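Long-range contacts in L-ornithine N(5)-monooxygenase (Pseudomonas aeruginosa, PDB 3S5W), which hydroxylates the side-chain nitrogen of L-ornithine using FAD, NADPH and oxygen, the first step toward the hydroxamate groups of the siderophore pyoverdin: residues F38-A46 against L429-S440; E395-Q403 against I412-H422. One frame throughout, in Å; residues are numbered along the deposited sequence.

Contact 1: residues F38-A46 against L429-S440; sequences FGPSNIALA and LSVLPVRAEEIS. With FAD (flavin-adenine dinucleotide), chain C; ONH (N~5~-hydroxy-L-ornithine), chain E.
Pro40 and Leu432 meet where two helices cross at -60° in the Rossmann-type FAD-binding fold: 40-46, opening the helix that follows the first strand, and 432-440 near the C-terminus. Their short axes pass 8.4 Å apart. Alanines make so close a crossing possible: Ala44 forms a low bump between Leu432 CB and Ala436 CB, while Ala436 CB settles against the backbone of helix 40-46, 3.3 Å from Ala44 O. At the flavin end Pro40 CB fills the notch between Leu429 CD2 and Leu432 CD1, a rigid ring suited to the first turn of a helix. At the other end Leu45, its CG anti to the backbone N (chi1 179°), lays CD1 into the hollow lined by Ala436 O, Ile439 CG2 and Ser440 CB. The helix start faces the cofactor, and Ser41 N donates to FAD O1P. Leu429 N in turn binds FAD O2 of the flavin, and Ser430 OG the carboxylate of hydroxyornithine. Arg435, held also by Gln415 and Asp426, reaches across with its guanidinium edge. Its NH2 gives Ser41 OG a bent bond (2.9 Å, 133°), while that hydroxyl donates to FAD O2P at 2.6 Å.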
loop_
_atom_site.group_PDB
_atom_site.type_symbol
_atom_site.label_atom_id
_atom_site.label_comp_id
_atom_site.label_asym_id
_atom_site.label_seq_id
_atom_site.Cartn_x
_atom_site.Cartn_y
_atom_site.Cartn_z
ATOM N N PHE A 38 10.324 1.127 -6.111
ATOM C CA PHE A 38 11.017 2.185 -5.391
ATOM C C PHE A 38 9.970 3.039 -4.666
ATOM O O PHE A 38 9.972 4.269 -4.762
ATOM C CB PHE A 38 11.897 3.043 -6.326
ATOM C CG PHE A 38 13.041 3.740 -5.608
ATOM C CD1 PHE A 38 13.777 3.059 -4.620
ATOM C CD2 PHE A 38 13.387 5.053 -5.913
ATOM C CE1 PHE A 38 14.845 3.661 -3.963
ATOM C CE2 PHE A 38 14.465 5.684 -5.258
ATOM C CZ PHE A 38 15.186 4.979 -4.270
ATOM N N GLY A 39 9.053 2.360 -3.980
ATOM C CA GLY A 39 8.146 3.031 -3.035
ATOM C C GLY A 39 8.838 3.194 -1.681
ATOM O O GLY A 39 10.045 2.902 -1.536
ATOM N N PRO A 40 8.074 3.624 -0.651
ATOM C CA PRO A 40 8.643 3.864 0.668
ATOM C C PRO A 40 9.534 2.748 1.207
ATOM O O PRO A 40 10.570 3.046 1.785
ATOM C CB PRO A 40 7.399 4.070 1.563
ATOM C CG PRO A 40 6.369 4.683 0.614
ATOM C CD PRO A 40 6.691 4.128 -0.777
ATOM N N SER A 41 9.164 1.478 1.010
ATOM C CA SER A 41 9.993 0.395 1.554
ATOM C C SER A 41 11.424 0.455 0.997
ATOM O O SER A 41 12.398 0.362 1.733
ATOM C CB SER A 41 9.377 -0.977 1.266
ATOM O OG SER A 41 8.277 -1.193 2.116
ATOM N N ASN A 42 11.536 0.572 -0.318
ATOM C CA ASN A 42 12.854 0.545 -0.922
ATOM C C ASN A 42 13.569 1.882 -0.885
ATOM O O ASN A 42 14.789 1.910 -0.867
ATOM C CB ASN A 42 12.812 -0.069 -2.318
ATOM C CG ASN A 42 12.729 -1.602 -2.273
ATOM O OD1 ASN A 42 12.928 -2.230 -1.224
ATOM N ND2 ASN A 42 12.474 -2.201 -3.419
ATOM N N ILE A 43 12.822 2.982 -0.828
ATOM C CA ILE A 43 13.454 4.291 -0.599
ATOM C C ILE A 43 14.101 4.267 0.800
ATOM O O ILE A 43 15.250 4.667 0.962
ATOM C CB ILE A 43 12.444 5.474 -0.715
ATOM C CG1 ILE A 43 11.806 5.532 -2.105
ATOM C CG2 ILE A 43 13.152 6.768 -0.449
ATOM C CD1 ILE A 43 10.551 6.423 -2.246
ATOM N N ALA A 44 13.355 3.811 1.815
ATOM C CA ALA A 44 13.921 3.717 3.165
ATOM C C ALA A 44 15.176 2.826 3.187
ATOM O O ALA A 44 16.164 3.102 3.907
ATOM C CB ALA A 44 12.868 3.159 4.160
ATOM N N LEU A 45 15.105 1.729 2.450
ATOM C CA LEU A 45 16.265 0.851 2.302
ATOM C C LEU A 45 17.490 1.542 1.626
ATOM O O LEU A 45 18.616 1.384 2.111
ATOM C CB LEU A 45 15.874 -0.422 1.556
ATOM C CG LEU A 45 17.005 -1.441 1.308
ATOM C CD1 LEU A 45 17.586 -1.912 2.648
ATOM C CD2 LEU A 45 16.379 -2.607 0.566
ATOM N N ALA A 46 17.271 2.305 0.557
ATOM C CA ALA A 46 18.338 3.058 -0.119
ATOM C C ALA A 46 19.037 4.020 0.859
ATOM O O ALA A 46 20.289 4.177 0.851
ATOM C CB ALA A 46 17.754 3.861 -1.316
ATOM N N LEU A 429 3.793 2.386 6.828
ATOM C CA LEU A 429 5.037 3.172 7.007
ATOM C C LEU A 429 5.673 2.972 8.386
ATOM O O LEU A 429 6.807 3.401 8.612
ATOM C CB LEU A 429 4.733 4.676 6.818
ATOM C CG LEU A 429 4.195 5.071 5.467
ATOM C CD1 LEU A 429 3.590 6.477 5.519
ATOM C CD2 LEU A 429 5.325 4.981 4.383
ATOM N N SER A 430 4.943 2.309 9.301
ATOM C CA SER A 430 5.249 2.290 10.739
ATOM C C SER A 430 6.684 1.988 11.208
ATOM O O SER A 430 7.214 2.643 12.116
ATOM C CB SER A 430 4.229 1.376 11.496
ATOM O OG SER A 430 2.889 1.695 11.124
ATOM N N VAL A 431 7.297 0.973 10.612
ATOM C CA VAL A 431 8.612 0.532 11.087
ATOM C C VAL A 431 9.679 0.591 9.975
ATOM O O VAL A 431 10.735 -0.001 10.124
ATOM C CB VAL A 431 8.600 -0.884 11.721
ATOM C CG1 VAL A 431 7.754 -0.924 13.004
ATOM C CG2 VAL A 431 8.115 -1.962 10.706
ATOM N N LEU A 432 9.406 1.320 8.902
ATOM C CA LEU A 432 10.311 1.353 7.762
ATOM C C LEU A 432 11.758 1.691 8.137
ATOM O O LEU A 432 12.655 1.023 7.655
ATOM C CB LEU A 432 9.790 2.256 6.651
ATOM C CG LEU A 432 8.511 1.795 5.918
ATOM C CD1 LEU A 432 8.378 2.647 4.713
ATOM C CD2 LEU A 432 8.558 0.343 5.512
ATOM N N PRO A 433 11.992 2.707 9.006
ATOM C CA PRO A 433 13.414 2.989 9.323
ATOM C C PRO A 433 14.170 1.835 9.980
ATOM O O PRO A 433 15.382 1.656 9.750
ATOM C CB PRO A 433 13.346 4.185 10.298
ATOM C CG PRO A 433 12.020 4.851 9.993
ATOM C CD PRO A 433 11.073 3.704 9.607
ATOM N N VAL A 434 13.471 1.087 10.827
ATOM C CA VAL A 434 14.054 -0.051 11.515
ATOM C C VAL A 434 14.185 -1.275 10.568
ATOM O O VAL A 434 15.238 -1.964 10.576
ATOM C CB VAL A 434 13.246 -0.373 12.836
ATOM C CG1 VAL A 434 13.800 -1.583 13.531
ATOM C CG2 VAL A 434 13.286 0.857 13.807
ATOM N N ARG A 435 13.141 -1.558 9.779
ATOM C CA ARG A 435 13.246 -2.638 8.789
ATOM C C ARG A 435 14.384 -2.379 7.786
ATOM O O ARG A 435 15.116 -3.308 7.412
ATOM C CB ARG A 435 11.923 -2.824 8.066
ATOM C CG ARG A 435 11.892 -4.005 7.116
ATOM C CD ARG A 435 10.457 -4.341 6.773
ATOM N NE ARG A 435 9.853 -3.498 5.734
ATOM C CZ ARG A 435 8.546 -3.284 5.643
ATOM N NH1 ARG A 435 7.742 -3.756 6.587
ATOM N NH2 ARG A 435 8.037 -2.593 4.628
ATOM N N ALA A 436 14.541 -1.123 7.359
ATOM C CA ALA A 436 15.611 -0.766 6.437
ATOM C C ALA A 436 16.984 -1.065 7.058
ATOM O O ALA A 436 17.880 -1.586 6.380
ATOM C CB ALA A 436 15.523 0.709 6.070
ATOM N N GLU A 437 17.147 -0.719 8.335
ATOM C CA GLU A 437 18.399 -0.987 9.048
ATOM C C GLU A 437 18.611 -2.500 9.161
ATOM O O GLU A 437 19.737 -2.993 9.024
ATOM C CB GLU A 437 18.363 -0.381 10.444
ATOM C CG GLU A 437 19.610 -0.685 11.275
ATOM C CD GLU A 437 19.769 0.277 12.436
ATOM O OE1 GLU A 437 18.886 0.291 13.314
ATOM O OE2 GLU A 437 20.776 1.022 12.460
ATOM N N GLU A 438 17.531 -3.239 9.375
ATOM C CA GLU A 438 17.636 -4.688 9.532
ATOM C C GLU A 438 17.979 -5.418 8.211
ATOM O O GLU A 438 18.876 -6.282 8.184
ATOM C CB GLU A 438 16.374 -5.257 10.153
ATOM C CG GLU A 438 16.193 -4.828 11.638
ATOM C CD GLU A 438 14.843 -5.248 12.222
ATOM O OE1 GLU A 438 13.952 -5.664 11.448
ATOM O OE2 GLU A 438 14.666 -5.150 13.456
ATOM N N ILE A 439 17.286 -5.064 7.134
ATOM C CA ILE A 439 17.575 -5.659 5.820
ATOM C C ILE A 439 18.966 -5.234 5.317
ATOM O O ILE A 439 19.721 -6.076 4.820
ATOM C CB ILE A 439 16.491 -5.324 4.796
ATOM C CG1 ILE A 439 15.153 -5.935 5.223
ATOM C CG2 ILE A 439 16.904 -5.821 3.398
ATOM C CD1 ILE A 439 13.989 -5.504 4.384
ATOM N N SER A 440 19.310 -3.949 5.455
ATOM C CA SER A 440 20.612 -3.479 4.992
ATOM C C SER A 440 21.771 -4.163 5.768
ATOM O O SER A 440 22.771 -4.551 5.151
ATOM C CB SER A 440 20.731 -1.953 4.969
ATOM O OG SER A 440 20.692 -1.425 6.272
HETATM P PA FAD C . 4.281 0.715 -2.446
HETATM O O1A FAD C . 2.993 0.119 -2.876
HETATM O O2A FAD C . 4.191 2.147 -1.890
HETATM O O5B FAD C . 5.320 0.737 -3.696
HETATM C C5B FAD C . 5.431 -0.399 -4.520
HETATM C C4B FAD C . 6.121 0.107 -5.775
HETATM O O4B FAD C . 6.383 -1.007 -6.586
HETATM C C3B FAD C . 5.193 1.017 -6.574
HETATM O O3B FAD C . 5.799 2.282 -6.753
HETATM C C2B FAD C . 4.984 0.283 -7.904
HETATM O O2B FAD C . 5.052 1.159 -9.023
HETATM C C1B FAD C . 6.163 -0.641 -7.940
HETATM N N9A FAD C . 5.956 -1.909 -8.632
HETATM C C8A FAD C . 4.941 -2.840 -8.440
HETATM N N7A FAD C . 5.203 -3.907 -9.252
HETATM C C5A FAD C . 6.366 -3.661 -9.914
HETATM C C6A FAD C . 7.086 -4.402 -10.851
HETATM N N6A FAD C . 6.791 -5.693 -11.073
HETATM N N1A FAD C . 8.261 -3.854 -11.362
HETATM C C2A FAD C . 8.740 -2.623 -10.962
HETATM N N3A FAD C . 8.025 -1.883 -10.026
HETATM C C4A FAD C . 6.857 -2.407 -9.521
HETATM N N1 FAD C . 0.488 3.507 5.280
HETATM C C2 FAD C . 0.687 4.338 6.375
HETATM O O2 FAD C . 1.486 4.031 7.244
HETATM N N3 FAD C . -0.016 5.518 6.500
HETATM C C4 FAD C . -0.917 5.916 5.543
HETATM O O4 FAD C . -1.493 7.010 5.675
HETATM C C4X FAD C . -1.137 5.072 4.438
HETATM N N5 FAD C . -2.057 5.434 3.463
HETATM C C5X FAD C . -2.281 4.597 2.383
HETATM C C6 FAD C . -3.214 4.976 1.406
HETATM C C7 FAD C . -3.462 4.158 0.311
HETATM C C7M FAD C . -4.486 4.626 -0.693
HETATM C C8 FAD C . -2.794 2.944 0.206
HETATM C C8M FAD C . -3.010 2.012 -0.952
HETATM C C9 FAD C . -1.866 2.559 1.167
HETATM C C9A FAD C . -1.581 3.387 2.261
HETATM N N10 FAD C . -0.653 3.017 3.241
HETATM C C10 FAD C . -0.451 3.854 4.333
HETATM C "C1'" FAD C . 0.080 1.711 3.198
HETATM C "C2'" FAD C . 1.186 1.635 2.125
HETATM O "O2'" FAD C . 1.272 0.237 1.825
HETATM C "C3'" FAD C . 2.501 2.133 2.704
HETATM O "O3'" FAD C . 2.397 3.489 3.184
HETATM C "C4'" FAD C . 3.635 2.114 1.650
HETATM O "O4'" FAD C . 3.176 2.736 0.455
HETATM C "C5'" FAD C . 4.243 0.713 1.379
HETATM O "O5'" FAD C . 5.466 0.915 0.696
HETATM P P FAD C . 6.082 -0.155 -0.350
HETATM O O1P FAD C . 7.281 0.531 -0.957
HETATM O O2P FAD C . 6.305 -1.433 0.413
HETATM O O3P FAD C . 4.918 -0.336 -1.427
HETATM C C ONH E . 0.870 3.721 13.632
HETATM N N ONH E . -1.567 3.682 13.993
HETATM O O ONH E . 0.850 4.688 14.449
HETATM C CA ONH E . -0.450 3.189 13.151
HETATM C CB ONH E . -0.631 3.525 11.666
HETATM C CD ONH E . -2.098 3.225 9.710
HETATM N NE ONH E . -3.333 2.599 9.313
HETATM C CG ONH E . -1.921 2.890 11.174
HETATM O OZ ONH E . -3.952 3.085 8.183
HETATM O OXT ONH E . 1.922 3.171 13.197
#

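Contact 2: residues E395-Q403 against I412-H422. With PO4 (phosphate ion), chain G.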
loop_
_atom_site.group_PDB
_atom_site.type_symbol
_atom_site.label_atom_id
_atom_site.label_comp_id
_atom_site.label_asym_id
_atom_site.label_seq_id
_atom_site.Cartn_x
_atom_site.Cartn_y
_atom_site.Cartn_z
ATOM N N GLU A 395 9.034 -20.460 6.389
ATOM C CA GLU A 395 8.600 -19.051 6.323
ATOM C C GLU A 395 9.803 -18.097 6.225
ATOM O O GLU A 395 10.943 -18.468 6.543
ATOM C CB GLU A 395 7.692 -18.664 7.530
ATOM C CG GLU A 395 8.433 -18.550 8.896
ATOM C CD GLU A 395 7.595 -17.955 10.041
ATOM O OE1 GLU A 395 6.414 -17.622 9.831
ATOM O OE2 GLU A 395 8.133 -17.824 11.167
ATOM N N ILE A 396 9.533 -16.870 5.785
ATOM C CA ILE A 396 10.487 -15.744 5.837
ATOM C C ILE A 396 11.233 -15.615 7.197
ATOM O O ILE A 396 10.648 -15.856 8.276
ATOM C CB ILE A 396 9.706 -14.427 5.506
ATOM C CG1 ILE A 396 10.646 -13.299 5.086
ATOM C CG2 ILE A 396 8.802 -14.020 6.674
ATOM C CD1 ILE A 396 9.898 -12.115 4.455
ATOM N N GLY A 397 12.507 -15.226 7.146
ATOM C CA GLY A 397 13.310 -15.056 8.355
ATOM C C GLY A 397 12.935 -13.770 9.099
ATOM O O GLY A 397 12.242 -12.906 8.556
ATOM N N ARG A 398 13.406 -13.641 10.332
ATOM C CA ARG A 398 13.274 -12.387 11.092
ATOM C C ARG A 398 13.795 -11.203 10.269
ATOM O O ARG A 398 13.144 -10.147 10.216
ATOM C CB ARG A 398 14.031 -12.479 12.416
ATOM C CG ARG A 398 13.989 -11.201 13.294
ATOM C CD ARG A 398 12.547 -10.705 13.587
ATOM N NE ARG A 398 12.560 -9.406 14.279
ATOM C CZ ARG A 398 12.716 -8.216 13.676
ATOM N NH1 ARG A 398 12.821 -8.128 12.346
ATOM N NH2 ARG A 398 12.702 -7.091 14.395
ATOM N N ASP A 399 14.943 -11.400 9.601
ATOM C CA ASP A 399 15.564 -10.358 8.762
ATOM C C ASP A 399 14.941 -10.155 7.358
ATOM O O ASP A 399 15.526 -9.480 6.507
ATOM C CB ASP A 399 17.085 -10.602 8.653
ATOM C CG ASP A 399 17.422 -11.905 7.894
ATOM O OD1 ASP A 399 16.490 -12.694 7.630
ATOM O OD2 ASP A 399 18.612 -12.118 7.580
ATOM N N TYR A 400 13.768 -10.737 7.137
ATOM C CA TYR A 400 12.963 -10.584 5.917
ATOM C C TYR A 400 13.525 -11.375 4.712
ATOM O O TYR A 400 13.087 -11.189 3.597
ATOM C CB TYR A 400 12.725 -9.103 5.554
ATOM C CG TYR A 400 12.046 -8.360 6.679
ATOM C CD1 TYR A 400 10.646 -8.395 6.808
ATOM C CD2 TYR A 400 12.798 -7.649 7.630
ATOM C CE1 TYR A 400 9.985 -7.721 7.869
ATOM C CE2 TYR A 400 12.150 -6.967 8.695
ATOM C CZ TYR A 400 10.733 -7.019 8.791
ATOM O OH TYR A 400 10.071 -6.366 9.814
ATOM N N ARG A 401 14.446 -12.289 4.990
ATOM C CA ARG A 401 15.054 -13.117 3.951
ATOM C C ARG A 401 14.245 -14.397 3.761
ATOM O O ARG A 401 13.917 -15.086 4.743
ATOM C CB ARG A 401 16.496 -13.441 4.350
ATOM C CG ARG A 401 17.251 -14.101 3.231
ATOM C CD ARG A 401 18.693 -14.082 3.534
ATOM N NE ARG A 401 19.388 -14.997 2.648
ATOM C CZ ARG A 401 20.669 -15.304 2.782
ATOM N NH1 ARG A 401 21.376 -14.761 3.773
ATOM N NH2 ARG A 401 21.239 -16.144 1.917
ATOM N N LEU A 402 13.889 -14.673 2.501
ATOM C CA LEU A 402 13.188 -15.891 2.092
ATOM C C LEU A 402 14.119 -17.077 2.304
ATOM O O LEU A 402 15.260 -17.044 1.857
ATOM C CB LEU A 402 12.783 -15.839 0.600
ATOM C CG LEU A 402 11.867 -14.726 0.079
ATOM C CD1 LEU A 402 11.142 -15.134 -1.212
ATOM C CD2 LEU A 402 10.855 -14.355 1.140
ATOM N N GLN A 403 13.639 -18.099 3.002
ATOM C CA GLN A 403 14.456 -19.290 3.216
ATOM C C GLN A 403 14.503 -20.111 1.928
ATOM O O GLN A 403 13.468 -20.418 1.328
ATOM C CB GLN A 403 14.002 -20.132 4.436
ATOM C CG GLN A 403 14.905 -21.383 4.771
ATOM C CD GLN A 403 16.449 -21.111 4.839
ATOM O OE1 GLN A 403 17.027 -20.377 4.019
ATOM N NE2 GLN A 403 17.109 -21.747 5.809
ATOM N N ILE A 412 17.489 -13.354 -1.124
ATOM C CA ILE A 412 16.269 -12.700 -1.596
ATOM C C ILE A 412 15.466 -12.196 -0.380
ATOM O O ILE A 412 15.150 -12.969 0.521
ATOM C CB ILE A 412 15.396 -13.661 -2.417
ATOM C CG1 ILE A 412 16.240 -14.285 -3.570
ATOM C CG2 ILE A 412 14.128 -12.938 -2.931
ATOM C CD1 ILE A 412 15.649 -15.519 -4.158
ATOM N N TYR A 413 15.169 -10.902 -0.370
ATOM C CA TYR A 413 14.386 -10.293 0.719
ATOM C C TYR A 413 13.044 -9.827 0.153
ATOM O O TYR A 413 12.929 -9.543 -1.042
ATOM C CB TYR A 413 15.156 -9.107 1.302
ATOM C CG TYR A 413 16.497 -9.457 1.895
ATOM C CD1 TYR A 413 17.646 -9.537 1.096
ATOM C CD2 TYR A 413 16.638 -9.684 3.261
ATOM C CE1 TYR A 413 18.897 -9.851 1.651
ATOM C CE2 TYR A 413 17.887 -9.984 3.819
ATOM C CZ TYR A 413 19.014 -10.069 2.994
ATOM O OH TYR A 413 20.249 -10.380 3.542
ATOM N N ALA A 414 12.020 -9.755 1.009
ATOM C CA ALA A 414 10.726 -9.230 0.598
ATOM C C ALA A 414 10.205 -8.277 1.673
ATOM O O ALA A 414 10.372 -8.552 2.836
ATOM C CB ALA A 414 9.746 -10.359 0.360
ATOM N N GLN A 415 9.569 -7.178 1.259
ATOM C CA GLN A 415 9.057 -6.189 2.204
ATOM C C GLN A 415 7.569 -6.044 1.978
ATOM O O GLN A 415 7.140 -5.821 0.840
ATOM C CB GLN A 415 9.749 -4.835 1.987
ATOM C CG GLN A 415 11.232 -4.862 2.285
ATOM C CD GLN A 415 11.770 -3.476 2.564
ATOM O OE1 GLN A 415 11.429 -2.871 3.581
ATOM N NE2 GLN A 415 12.606 -2.954 1.656
ATOM N N GLY A 416 6.796 -6.169 3.070
ATOM C CA GLY A 416 5.352 -5.937 3.049
ATOM C C GLY A 416 4.527 -7.194 2.835
ATOM O O GLY A 416 3.298 -7.106 2.646
ATOM N N PHE A 417 5.199 -8.349 2.897
ATOM C CA PHE A 417 4.553 -9.650 2.647
ATOM C C PHE A 417 4.567 -10.564 3.856
ATOM O O PHE A 417 4.380 -11.789 3.744
ATOM C CB PHE A 417 5.214 -10.313 1.414
ATOM C CG PHE A 417 4.841 -9.613 0.160
ATOM C CD1 PHE A 417 3.678 -9.981 -0.524
ATOM C CD2 PHE A 417 5.568 -8.490 -0.275
ATOM C CE1 PHE A 417 3.260 -9.281 -1.660
ATOM C CE2 PHE A 417 5.163 -7.783 -1.420
ATOM C CZ PHE A 417 4.006 -8.177 -2.114
ATOM N N SER A 418 4.838 -9.979 5.019
ATOM C CA SER A 418 5.070 -10.798 6.184
ATOM C C SER A 418 4.302 -10.301 7.410
ATOM O O SER A 418 4.753 -10.464 8.521
ATOM C CB SER A 418 6.579 -10.910 6.447
ATOM O OG SER A 418 7.169 -9.622 6.468
ATOM N N GLN A 419 3.127 -9.727 7.191
ATOM C CA GLN A 419 2.233 -9.397 8.315
ATOM C C GLN A 419 1.996 -10.596 9.261
ATOM O O GLN A 419 2.017 -10.420 10.493
ATOM C CB GLN A 419 0.907 -8.857 7.809
ATOM C CG GLN A 419 -0.120 -8.547 8.918
ATOM C CD GLN A 419 -1.377 -8.005 8.323
ATOM O OE1 GLN A 419 -2.340 -8.743 8.101
ATOM N NE2 GLN A 419 -1.368 -6.721 7.997
ATOM N N ALA A 420 1.787 -11.789 8.687
ATOM C CA ALA A 420 1.506 -12.997 9.508
ATOM C C ALA A 420 2.560 -13.269 10.581
ATOM O O ALA A 420 2.234 -13.746 11.670
ATOM C CB ALA A 420 1.272 -14.255 8.627
ATOM N N SER A 421 3.807 -12.926 10.303
ATOM C CA SER A 421 4.910 -13.210 11.229
ATOM C C SER A 421 5.513 -11.984 11.918
ATOM O O SER A 421 6.190 -12.107 12.942
ATOM C CB SER A 421 6.025 -13.961 10.489
ATOM O OG SER A 421 6.474 -13.258 9.332
ATOM N N HIS A 422 5.352 -10.816 11.312
ATOM C CA HIS A 422 6.044 -9.607 11.795
ATOM C C HIS A 422 5.085 -8.512 12.279
ATOM O O HIS A 422 5.533 -7.514 12.819
ATOM C CB HIS A 422 6.911 -9.002 10.667
ATOM C CG HIS A 422 8.100 -9.834 10.312
ATOM N ND1 HIS A 422 9.391 -9.460 10.625
ATOM C CD2 HIS A 422 8.191 -11.028 9.686
ATOM C CE1 HIS A 422 10.231 -10.376 10.166
ATOM N NE2 HIS A 422 9.526 -11.345 9.608
HETATM P P PO4 G . 24.225 -17.072 3.489
HETATM O O1 PO4 G . 24.069 -15.592 3.795
HETATM O O2 PO4 G . 23.877 -17.327 2.033
HETATM O O3 PO4 G . 25.653 -17.476 3.764
HETATM O O4 PO4 G . 23.312 -17.897 4.373
HETATM O O HOH W 1 17.404 -15.797 0.433
#
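Tyr400 and His422 form the tight heart of this contact, an offset stack with centroids 4.3 Å apart and planes inclined by 28°. The overlap is partial: His422 CE1 lies over the rim of one tyrosine face, and Tyr400 CE1 over the rim of the imidazole. A type I turn, Gly397 to Tyr400, wraps the imidazole edge with carbonyls. Arg398 O comes within 2.9 Å of His422 CE1, and Gly397 O accepts a weak bond from NE2, so a flat ring with a polar rim suits the place. Beside it Ile396 presses CG2 against Ser418 CB at 3.8 Å and on the hydroxyl of Ser421, small residues that let the branched chain come close.

Beyond the turn the backbones join in a single antiparallel bridge, Arg401 with Tyr413, a non-hydrogen-bonded pair flanked by two nearly straight bonds: Leu402 N to Ile412 O (2.9 Å) and Ala414 N to Tyr400 O (3.1 Å). Leu402 spreads its two methyls over Ile412 CG2 and Ala414 CB.

The ends are looser and wetter. At the Ile412 end Arg401, with CG anti to the backbone N (chi1 -171°) and an extended chain, runs obliquely over one face of Tyr413 to a phosphate ion, probably from the crystallisation liquor. NH1 and NH2 grip separate oxygens, O1 at 2.8 Å and O2 at 2.9 Å. A water ties Arg401 NE to Leu402 O and Ile412 N. At the far end exposed Glu395 merely brushes Ser421 CB while its carboxylate pairs with Arg293.

Strand 411-414 runs parallel to strand 183-186, and the 395-403 loop lies along its other side. Helix 279-287 packs on Tyr400 and His422 through Thr282, and helix 432-447 touches Tyr400 and Arg401.

The two contacts lie with centres 13 Å apart, and contact 2 is nested along the chain inside the long loop that contact 1 closes between the N-terminal and C-terminal regions. Helix 432-447 is their common element: it crosses helix 40-56 in contact 1 and touches the 395-403 loop of contact 2, and it is the next helix in the chain after helix 419-422. Polar side chains stitch them together. Arg435 NE probably hydrogen-bonds to Gln415 OE1 (2.7 Å), and Glu438 OE1 forms a salt bridge with Arg398 NH1 (2.9 Å). Contact 1 touches FAD and product directly, whereas contact 2, farther from the flavin, fastens the 395-403 loop to strand 411-414, which itself pairs with strand 183-186.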